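Local structure of pectate lyase 1 (Juniperus ashei, 1PXZ) at residues F72-I78 with A97-N103; G105-F109 with L121-C126; W248-G254 with K276-K281. The protein cleaves pectate by eliminative lysis, with low activity and a calcium cofactor, and is a major allergen of cedar pollen. One frame throughout, in Å; residues are numbered along the deposited sequence.

In the fold
All three contacts tie successive coils of one parallel β-helix together. Interactions 1 and 2 touch, their centres 11 Å apart: strand 99-102 of interaction 1 pairs with strand 122-124 of interaction 2, Val99 O lying 2.9 Å from His122 N. Interaction 3 is far along the helix, its centre 33 and 26 Å from theirs, though it shares the eight-strand sheet of interaction 2. Interactions 1 and 3 are partly buried and rely on backbone hydrogen bonds, each with one bridging water; interaction 1 adds polar side chains on its outer face, interaction 3 an indole NE1 bond. Interaction 2 is buried, has no hydrogen bond between its segments, and rests on a disulfide and aliphatic side chains.

Interaction 1: F72-I78 with A97-N103; sequences FSQNMNI and ADVHLGN
Here two neighbouring coils of the parallel β-helix lie side by side: strand 76-78 runs parallel to strand 99-102, with axes 4.8 Å apart at closest approach and 8° between their directions. Residues 76-78 and 99-101 are extended; the chain turns at Ser73 and again at Gly102-Asn103. The register sets Met76 against Val99 and Asn77 against His100 (CA-CA 4.9 and 4.7 Å).

Backbone hydrogen bonds follow the parallel pattern: Met76 N to Asp98 O (3.0 Å), His100 N to Met76 O (2.9 Å) and Ile78 N to His100 O (2.8 Å). Val99 CA adds a CA-H...O contact of 3.4 Å to Met76 O.

Apolar contacts gather on the inner face. Phe72 (chi1 m) sits before the turn at 73-75, and Val99 CG2 lies over its ring in a CH-pi contact, 3.9 Å from the centroid; Val99 is t. Ile78 CB meets Leu101 CD2 at 3.8 Å, both residues m,t. Helix 58-63 covers this region through Leu58.

Polar groups take the outer face, where Asn77 and His100, both m, point out together. Asn77 OD1 and Asp98 O each accept from one water, at 2.7 and 2.8 Å. His100 in turn stacks on His122 of the next coil. Residues 72-78 belong to an IgE-binding region. After Gly102 (phi 109°), Asn103 ends the pairing: its ND2 donates to Ile78 O at 3.0 Å and to His100 O at 3.1 Å.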
loop_
_atom_site.group_PDB
_atom_site.type_symbol
_atom_site.label_atom_id
_atom_site.label_comp_id
_atom_site.label_asym_id
_atom_site.label_seq_id
_atom_site.Cartn_x
_atom_site.Cartn_y
_atom_site.Cartn_z
ATOM N N PHE A 72 -7.416 -12.771 14.101
ATOM C CA PHE A 72 -8.804 -12.477 14.506
ATOM C C PHE A 72 -9.570 -13.765 14.784
ATOM O O PHE A 72 -9.468 -14.694 13.988
ATOM C CB PHE A 72 -9.472 -11.641 13.419
ATOM C CG PHE A 72 -8.835 -10.273 13.197
ATOM C CD1 PHE A 72 -7.687 -10.160 12.425
ATOM C CD2 PHE A 72 -9.365 -9.120 13.732
ATOM C CE1 PHE A 72 -7.078 -8.923 12.213
ATOM C CE2 PHE A 72 -8.770 -7.887 13.530
ATOM C CZ PHE A 72 -7.623 -7.772 12.751
ATOM N N SER A 73 -10.305 -13.825 15.891
ATOM C CA SER A 73 -10.966 -15.051 16.328
ATOM C C SER A 73 -12.200 -15.379 15.512
ATOM O O SER A 73 -12.761 -16.480 15.520
ATOM C CB SER A 73 -11.359 -14.912 17.810
ATOM O OG SER A 73 -12.464 -14.013 17.888
ATOM N N GLN A 74 -12.712 -14.435 14.746
ATOM C CA GLN A 74 -13.927 -14.644 13.985
ATOM C C GLN A 74 -14.058 -13.590 12.893
ATOM O O GLN A 74 -13.329 -12.600 12.936
ATOM C CB GLN A 74 -15.140 -14.513 14.926
ATOM C CG GLN A 74 -15.350 -13.075 15.345
ATOM C CD GLN A 74 -16.689 -12.785 15.994
ATOM O OE1 GLN A 74 -17.593 -12.186 15.396
ATOM N NE2 GLN A 74 -16.802 -13.207 17.255
ATOM N N ASN A 75 -14.997 -13.810 11.980
ATOM C CA ASN A 75 -15.291 -12.699 11.067
ATOM C C ASN A 75 -15.671 -11.472 11.885
ATOM O O ASN A 75 -16.387 -11.583 12.897
ATOM C CB ASN A 75 -16.449 -13.052 10.141
ATOM C CG ASN A 75 -16.195 -14.164 9.163
ATOM O OD1 ASN A 75 -17.121 -14.662 8.510
ATOM N ND2 ASN A 75 -14.962 -14.593 9.013
ATOM N N MET A 76 -15.242 -10.291 11.465
ATOM C CA MET A 76 -15.494 -9.073 12.215
ATOM C C MET A 76 -15.649 -7.857 11.310
ATOM O O MET A 76 -14.745 -7.639 10.500
ATOM C CB MET A 76 -14.300 -8.792 13.137
ATOM C CG MET A 76 -14.345 -9.607 14.413
ATOM S SD MET A 76 -12.963 -9.157 15.498
ATOM C CE MET A 76 -13.141 -10.503 16.687
ATOM N N ASN A 77 -16.734 -7.107 11.446
ATOM C CA ASN A 77 -16.781 -5.746 10.917
ATOM C C ASN A 77 -16.456 -4.788 12.049
ATOM O O ASN A 77 -17.217 -4.725 13.029
ATOM C CB ASN A 77 -18.132 -5.410 10.286
ATOM C CG ASN A 77 -18.485 -6.441 9.237
ATOM O OD1 ASN A 77 -17.603 -6.927 8.535
ATOM N ND2 ASN A 77 -19.749 -6.829 9.113
ATOM N N ILE A 78 -15.340 -4.083 11.939
ATOM C CA ILE A 78 -14.953 -3.205 13.048
ATOM C C ILE A 78 -15.101 -1.747 12.644
ATOM O O ILE A 78 -14.610 -1.328 11.589
ATOM C CB ILE A 78 -13.502 -3.477 13.506
ATOM C CG1 ILE A 78 -13.274 -4.844 14.139
ATOM C CG2 ILE A 78 -13.045 -2.344 14.419
ATOM C CD1 ILE A 78 -11.830 -5.288 14.237
ATOM N N ALA A 97 -10.060 -15.213 8.537
ATOM C CA ALA A 97 -11.280 -14.506 8.899
ATOM C C ALA A 97 -11.627 -13.435 7.863
ATOM O O ALA A 97 -10.781 -12.977 7.093
ATOM C CB ALA A 97 -11.151 -13.836 10.264
ATOM N N ASP A 98 -12.908 -13.057 7.892
ATOM C CA ASP A 98 -13.360 -11.939 7.069
ATOM C C ASP A 98 -13.351 -10.688 7.925
ATOM O O ASP A 98 -14.353 -10.490 8.620
ATOM C CB ASP A 98 -14.784 -12.166 6.573
ATOM C CG ASP A 98 -14.888 -13.366 5.653
ATOM O OD1 ASP A 98 -13.833 -13.757 5.103
ATOM O OD2 ASP A 98 -16.010 -13.898 5.491
ATOM N N VAL A 99 -12.274 -9.924 7.844
ATOM C CA VAL A 99 -12.125 -8.707 8.633
ATOM C C VAL A 99 -12.309 -7.466 7.774
ATOM O O VAL A 99 -11.603 -7.329 6.775
ATOM C CB VAL A 99 -10.714 -8.690 9.243
ATOM C CG1 VAL A 99 -10.507 -7.443 10.073
ATOM C CG2 VAL A 99 -10.556 -9.996 10.013
ATOM N N HIS A 100 -13.245 -6.626 8.174
ATOM C CA HIS A 100 -13.607 -5.405 7.478
ATOM C C HIS A 100 -13.441 -4.238 8.435
ATOM O O HIS A 100 -14.127 -4.231 9.463
ATOM C CB HIS A 100 -15.040 -5.444 6.947
ATOM C CG HIS A 100 -15.276 -6.397 5.816
ATOM N ND1 HIS A 100 -15.289 -7.761 5.930
ATOM C CD2 HIS A 100 -15.506 -6.165 4.500
ATOM C CE1 HIS A 100 -15.515 -8.321 4.764
ATOM N NE2 HIS A 100 -15.653 -7.360 3.862
ATOM N N LEU A 101 -12.558 -3.303 8.091
ATOM C CA LEU A 101 -12.346 -2.054 8.801
ATOM C C LEU A 101 -12.881 -0.883 7.979
ATOM O O LEU A 101 -12.970 -0.993 6.751
ATOM C CB LEU A 101 -10.853 -1.795 9.077
ATOM C CG LEU A 101 -10.072 -3.008 9.595
ATOM C CD1 LEU A 101 -8.593 -2.705 9.797
ATOM C CD2 LEU A 101 -10.718 -3.480 10.897
ATOM N N GLY A 102 -13.210 0.230 8.609
ATOM C CA GLY A 102 -13.733 1.426 7.982
ATOM C C GLY A 102 -15.209 1.556 8.352
ATOM O O GLY A 102 -15.510 1.953 9.482
ATOM N N ASN A 103 -16.100 1.232 7.417
ATOM C CA ASN A 103 -17.519 1.156 7.817
ATOM C C ASN A 103 -18.042 2.455 8.406
ATOM O O ASN A 103 -18.846 2.426 9.348
ATOM C CB ASN A 103 -17.646 0.018 8.836
ATOM C CG ASN A 103 -17.096 -1.321 8.391
ATOM O OD1 ASN A 103 -17.523 -1.842 7.354
ATOM N ND2 ASN A 103 -16.162 -1.940 9.127
HETATM O O HOH W 1 -16.935 -9.514 8.496
#

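Interaction 2: G105-F109 with L121-C126; sequences GPCLF and LHIHGC
Residues 105-109 lead from a turn into strand 108-111, and their partner 121-126 comes from the following coil, where strand 122-124 ends in a turn at Gly125 (phi 68°, psi 25°). The segments lie on different walls, strand 108-111 in one sheet and 122-124 in another; the directions of the touching parts, CA 105 to 108 against CA 121 to 126, differ by 128°, and no hydrogen bond joins them.

Gly105 comes first. Its O receives a CA-H...O contact from Cys126 CA at 3.3 Å, and its backbone is also hydrogen-bonded to Asn127. Pro106 carries the chain on to Cys107 (phi -124°, psi -132°), whose chi1 is m and whose CB points toward the other segment. Cys107 SG is bonded to Cys126 SG at 2.0 Å, with chi3 of -95° and Cys126 likewise m. The same sulfur of Cys107 rests against Ile123 CG2 at 3.7 Å, which sets the disulfide on the aliphatic interior.

Leu108, now in the strand, is m,t and reaches inward: its CD1 lies 3.8 Å from Ile123 CD1 and 4.1 Å from Leu121 CD1. Both partners are also m,t. Leu101 of the preceding strand packs on Leu108 too, while Ile123 touches Leu168 and Ile153 of later strands.

The side chain of Cys126 is about 8 Å from that of Asp173 and 9 Å from that of Asp149, probable calcium ligands by similarity. Thus a disulfide joins consecutive coils of a pectate lyase β-helix near the probable calcium site, next to the aliphatic side chains Leu108, Leu121 and Ile123 of the interior.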
loop_
_atom_site.group_PDB
_atom_site.type_symbol
_atom_site.label_atom_id
_atom_site.label_comp_id
_atom_site.label_asym_id
_atom_site.label_seq_id
_atom_site.Cartn_x
_atom_site.Cartn_y
_atom_site.Cartn_z
ATOM N N GLY A 105 -16.065 4.758 9.914
ATOM C CA GLY A 105 -15.134 5.316 10.887
ATOM C C GLY A 105 -13.770 5.536 10.240
ATOM O O GLY A 105 -13.595 5.177 9.073
ATOM N N PRO A 106 -12.839 6.118 10.983
ATOM C CA PRO A 106 -11.459 6.281 10.535
ATOM C C PRO A 106 -10.759 4.918 10.488
ATOM O O PRO A 106 -11.270 3.945 11.019
ATOM C CB PRO A 106 -10.801 7.169 11.590
ATOM C CG PRO A 106 -11.704 7.133 12.768
ATOM C CD PRO A 106 -13.068 6.704 12.319
ATOM N N CYS A 107 -9.591 4.875 9.831
ATOM C CA CYS A 107 -8.931 3.591 9.603
ATOM C C CYS A 107 -7.518 3.578 10.150
ATOM O O CYS A 107 -7.333 3.994 11.310
ATOM C CB CYS A 107 -9.037 3.263 8.096
ATOM S SG CYS A 107 -10.786 2.922 7.676
ATOM N N LEU A 108 -6.532 3.129 9.388
ATOM C CA LEU A 108 -5.225 2.779 9.933
ATOM C C LEU A 108 -4.146 3.819 9.653
ATOM O O LEU A 108 -4.031 4.340 8.536
ATOM C CB LEU A 108 -4.712 1.452 9.350
ATOM C CG LEU A 108 -5.650 0.246 9.541
ATOM C CD1 LEU A 108 -5.055 -0.987 8.883
ATOM C CD2 LEU A 108 -5.939 0.037 11.020
ATOM N N PHE A 109 -3.382 4.081 10.710
ATOM C CA PHE A 109 -2.382 5.131 10.713
ATOM C C PHE A 109 -1.071 4.601 11.281
ATOM O O PHE A 109 -1.043 3.863 12.253
ATOM C CB PHE A 109 -2.838 6.346 11.544
ATOM C CG PHE A 109 -3.992 7.120 10.920
ATOM C CD1 PHE A 109 -5.288 6.621 10.933
ATOM C CD2 PHE A 109 -3.765 8.346 10.322
ATOM C CE1 PHE A 109 -6.357 7.287 10.358
ATOM C CE2 PHE A 109 -4.819 9.029 9.738
ATOM C CZ PHE A 109 -6.096 8.511 9.764
ATOM N N LEU A 121 -6.576 -7.863 4.849
ATOM C CA LEU A 121 -7.672 -7.092 5.413
ATOM C C LEU A 121 -8.571 -6.509 4.327
ATOM O O LEU A 121 -8.142 -6.125 3.234
ATOM C CB LEU A 121 -7.161 -5.914 6.249
ATOM C CG LEU A 121 -6.131 -6.242 7.326
ATOM C CD1 LEU A 121 -5.561 -4.976 7.948
ATOM C CD2 LEU A 121 -6.786 -7.172 8.356
ATOM N N HIS A 122 -9.859 -6.411 4.672
ATOM C CA HIS A 122 -10.739 -5.587 3.839
ATOM C C HIS A 122 -10.819 -4.191 4.447
ATOM O O HIS A 122 -11.147 -4.103 5.647
ATOM C CB HIS A 122 -12.144 -6.145 3.790
ATOM C CG HIS A 122 -12.306 -7.553 3.331
ATOM N ND1 HIS A 122 -12.706 -7.825 2.032
ATOM C CD2 HIS A 122 -12.163 -8.746 3.959
ATOM C CE1 HIS A 122 -12.789 -9.138 1.881
ATOM N NE2 HIS A 122 -12.466 -9.721 3.025
ATOM N N ILE A 123 -10.560 -3.116 3.737
ATOM C CA ILE A 123 -10.762 -1.786 4.333
ATOM C C ILE A 123 -11.601 -0.977 3.360
ATOM O O ILE A 123 -11.205 -0.847 2.206
ATOM C CB ILE A 123 -9.457 -1.053 4.663
ATOM C CG1 ILE A 123 -8.464 -1.934 5.415
ATOM C CG2 ILE A 123 -9.745 0.232 5.422
ATOM C CD1 ILE A 123 -7.106 -1.326 5.690
ATOM N N HIS A 124 -12.744 -0.479 3.817
ATOM C CA HIS A 124 -13.579 0.336 2.939
ATOM C C HIS A 124 -14.494 1.232 3.765
ATOM O O HIS A 124 -14.701 0.923 4.940
ATOM C CB HIS A 124 -14.403 -0.566 2.023
ATOM C CG HIS A 124 -15.176 -1.580 2.799
ATOM N ND1 HIS A 124 -16.315 -1.219 3.494
ATOM C CD2 HIS A 124 -15.003 -2.904 3.002
ATOM C CE1 HIS A 124 -16.814 -2.284 4.091
ATOM N NE2 HIS A 124 -16.036 -3.312 3.810
ATOM N N GLY A 125 -14.982 2.289 3.144
ATOM C CA GLY A 125 -15.831 3.257 3.808
ATOM C C GLY A 125 -15.097 4.073 4.860
ATOM O O GLY A 125 -15.747 4.568 5.783
ATOM N N CYS A 126 -13.774 4.248 4.766
ATOM C CA CYS A 126 -13.103 5.056 5.772
ATOM C C CYS A 126 -13.553 6.506 5.679
ATOM O O CYS A 126 -13.799 7.044 4.600
ATOM C CB CYS A 126 -11.573 4.994 5.626
ATOM S SG CYS A 126 -10.966 3.285 5.673
#

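Interaction 3: W248-G254 with K276-K281; sequences WNIYAIG and KKEVTK
This is a parallel coil-to-coil pairing at one end of the eight-strand sheet of the β-helix, where strand 280-282 is the outermost strand and 253-256 its neighbour. Ile253 pairs with Thr280 and Gly254 with Lys281 (CA-CA 4.9 and 4.5 Å). Val279 O accepts from both Ala252 N (2.8 Å) and Ile253 N (2.9 Å), Ala252 having phi/psi of -103/-55°; Lys281 N then donates to Ile253 O at 3.0 Å. Gly254 CA comes within 3.0 Å of Lys281 O, where a CB would clash.

Before the strands, Trp248 (chi1 p) gives NE1 to Lys276 O at 2.8 Å and sets CH2 3.7 Å from Val279 CG2. One water donates to Ile250 O (2.8 Å) and Glu278 O (2.7 Å). Tyr251 (chi1 p) takes Lys281 CB over its ring, 4.0 Å from the centroid, and also packs against Arg229, the predicted active-site residue. Main-chain bonds thus set the register, while Trp248 NE1 and the water tie together the loops before the strands.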
loop_
_atom_site.group_PDB
_atom_site.type_symbol
_atom_site.label_atom_id
_atom_site.label_comp_id
_atom_site.label_asym_id
_atom_site.label_seq_id
_atom_site.Cartn_x
_atom_site.Cartn_y
_atom_site.Cartn_z
ATOM N N TRP A 248 -9.016 3.115 -16.131
ATOM C CA TRP A 248 -8.926 4.212 -15.191
ATOM C C TRP A 248 -9.916 5.304 -15.594
ATOM O O TRP A 248 -10.577 5.117 -16.626
ATOM C CB TRP A 248 -7.518 4.822 -15.150
ATOM C CG TRP A 248 -6.919 5.077 -16.515
ATOM C CD1 TRP A 248 -6.989 6.212 -17.258
ATOM C CD2 TRP A 248 -6.152 4.138 -17.280
ATOM N NE1 TRP A 248 -6.313 6.061 -18.464
ATOM C CE2 TRP A 248 -5.795 4.789 -18.482
ATOM C CE3 TRP A 248 -5.741 2.821 -17.058
ATOM C CZ2 TRP A 248 -5.038 4.154 -19.465
ATOM C CZ3 TRP A 248 -4.982 2.184 -18.040
ATOM C CH2 TRP A 248 -4.649 2.868 -19.219
ATOM N N ASN A 249 -9.970 6.398 -14.857
ATOM C CA ASN A 249 -10.894 7.490 -15.156
ATOM C C ASN A 249 -10.179 8.715 -15.706
ATOM O O ASN A 249 -10.768 9.369 -16.572
ATOM C CB ASN A 249 -11.664 7.954 -13.915
ATOM C CG ASN A 249 -12.806 8.903 -14.226
ATOM O OD1 ASN A 249 -12.980 9.961 -13.610
ATOM N ND2 ASN A 249 -13.630 8.536 -15.206
ATOM N N ILE A 250 -8.986 9.011 -15.178
ATOM C CA ILE A 250 -8.255 10.195 -15.619
ATOM C C ILE A 250 -6.910 9.786 -16.216
ATOM O O ILE A 250 -6.624 10.067 -17.384
ATOM C CB ILE A 250 -8.053 11.200 -14.476
ATOM C CG1 ILE A 250 -9.378 11.646 -13.831
ATOM C CG2 ILE A 250 -7.250 12.401 -14.946
ATOM C CD1 ILE A 250 -9.160 12.503 -12.597
ATOM N N TYR A 251 -6.103 9.118 -15.402
ATOM C CA TYR A 251 -4.859 8.506 -15.819
ATOM C C TYR A 251 -4.540 7.344 -14.878
ATOM O O TYR A 251 -5.222 7.206 -13.863
ATOM C CB TYR A 251 -3.678 9.484 -15.754
ATOM C CG TYR A 251 -3.418 10.006 -14.354
ATOM C CD1 TYR A 251 -4.169 11.069 -13.871
ATOM C CD2 TYR A 251 -2.455 9.458 -13.504
ATOM C CE1 TYR A 251 -3.970 11.577 -12.593
ATOM C CE2 TYR A 251 -2.249 9.950 -12.231
ATOM C CZ TYR A 251 -3.010 11.012 -11.787
ATOM O OH TYR A 251 -2.788 11.499 -10.516
ATOM N N ALA A 252 -3.458 6.630 -15.198
ATOM C CA ALA A 252 -3.066 5.546 -14.296
ATOM C C ALA A 252 -1.881 5.914 -13.418
ATOM O O ALA A 252 -1.948 5.760 -12.202
ATOM C CB ALA A 252 -2.735 4.269 -15.052
ATOM N N ILE A 253 -0.798 6.330 -14.053
ATOM C CA ILE A 253 0.439 6.616 -13.322
ATOM C C ILE A 253 0.796 8.075 -13.488
ATOM O O ILE A 253 0.793 8.586 -14.614
ATOM C CB ILE A 253 1.576 5.720 -13.833
ATOM C CG1 ILE A 253 1.275 4.242 -13.578
ATOM C CG2 ILE A 253 2.918 6.108 -13.226
ATOM C CD1 ILE A 253 2.255 3.302 -14.230
ATOM N N GLY A 254 1.097 8.785 -12.398
ATOM C CA GLY A 254 1.410 10.207 -12.654
ATOM C C GLY A 254 2.256 10.763 -11.528
ATOM O O GLY A 254 2.680 10.036 -10.620
ATOM N N LYS A 276 -8.412 9.701 -22.743
ATOM C CA LYS A 276 -8.012 8.958 -21.546
ATOM C C LYS A 276 -7.067 7.821 -21.889
ATOM O O LYS A 276 -6.785 6.981 -21.033
ATOM C CB LYS A 276 -9.234 8.358 -20.837
ATOM C CG LYS A 276 -10.251 9.375 -20.329
ATOM C CD LYS A 276 -11.364 8.692 -19.543
ATOM C CE LYS A 276 -12.402 9.711 -19.099
ATOM N NZ LYS A 276 -13.334 9.168 -18.070
ATOM N N LYS A 277 -6.574 7.738 -23.128
ATOM C CA LYS A 277 -5.758 6.610 -23.545
ATOM C C LYS A 277 -4.375 6.623 -22.907
ATOM O O LYS A 277 -3.749 5.571 -22.767
ATOM C CB LYS A 277 -5.558 6.641 -25.083
ATOM C CG LYS A 277 -6.875 6.459 -25.846
ATOM C CD LYS A 277 -7.489 5.083 -25.636
ATOM C CE LYS A 277 -8.687 4.827 -26.558
ATOM N NZ LYS A 277 -9.343 3.520 -26.220
ATOM N N GLU A 278 -3.895 7.798 -22.521
ATOM C CA GLU A 278 -2.537 7.907 -21.999
ATOM C C GLU A 278 -2.451 7.384 -20.558
ATOM O O GLU A 278 -3.216 7.792 -19.689
ATOM C CB GLU A 278 -1.999 9.350 -22.028
ATOM C CG GLU A 278 -0.488 9.296 -21.773
ATOM C CD GLU A 278 0.172 10.652 -21.754
ATOM O OE1 GLU A 278 -0.434 11.595 -22.309
ATOM O OE2 GLU A 278 1.290 10.769 -21.188
ATOM N N VAL A 279 -1.514 6.473 -20.336
ATOM C CA VAL A 279 -1.370 5.862 -19.010
ATOM C C VAL A 279 -0.822 6.894 -18.031
ATOM O O VAL A 279 -1.265 6.964 -16.882
ATOM C CB VAL A 279 -0.400 4.678 -19.093
ATOM C CG1 VAL A 279 0.107 4.266 -17.705
ATOM C CG2 VAL A 279 -1.025 3.494 -19.833
ATOM N N THR A 280 0.151 7.670 -18.496
ATOM C CA THR A 280 0.926 8.651 -17.763
ATOM C C THR A 280 0.329 10.051 -17.736
ATOM O O THR A 280 -0.349 10.527 -18.649
ATOM C CB THR A 280 2.335 8.837 -18.401
ATOM O OG1 THR A 280 2.200 8.787 -19.837
ATOM C CG2 THR A 280 3.270 7.710 -18.005
ATOM N N LYS A 281 0.620 10.750 -16.640
ATOM C CA LYS A 281 0.266 12.143 -16.507
ATOM C C LYS A 281 1.306 12.903 -15.680
ATOM O O LYS A 281 1.502 12.600 -14.509
ATOM C CB LYS A 281 -1.117 12.347 -15.861
ATOM C CG LYS A 281 -1.564 13.807 -16.038
ATOM C CD LYS A 281 -3.058 13.944 -15.759
ATOM C CE LYS A 281 -3.421 15.419 -15.602
ATOM N NZ LYS A 281 -3.884 15.735 -14.219
HETATM O O HOH W 2 -5.031 9.738 -19.683
#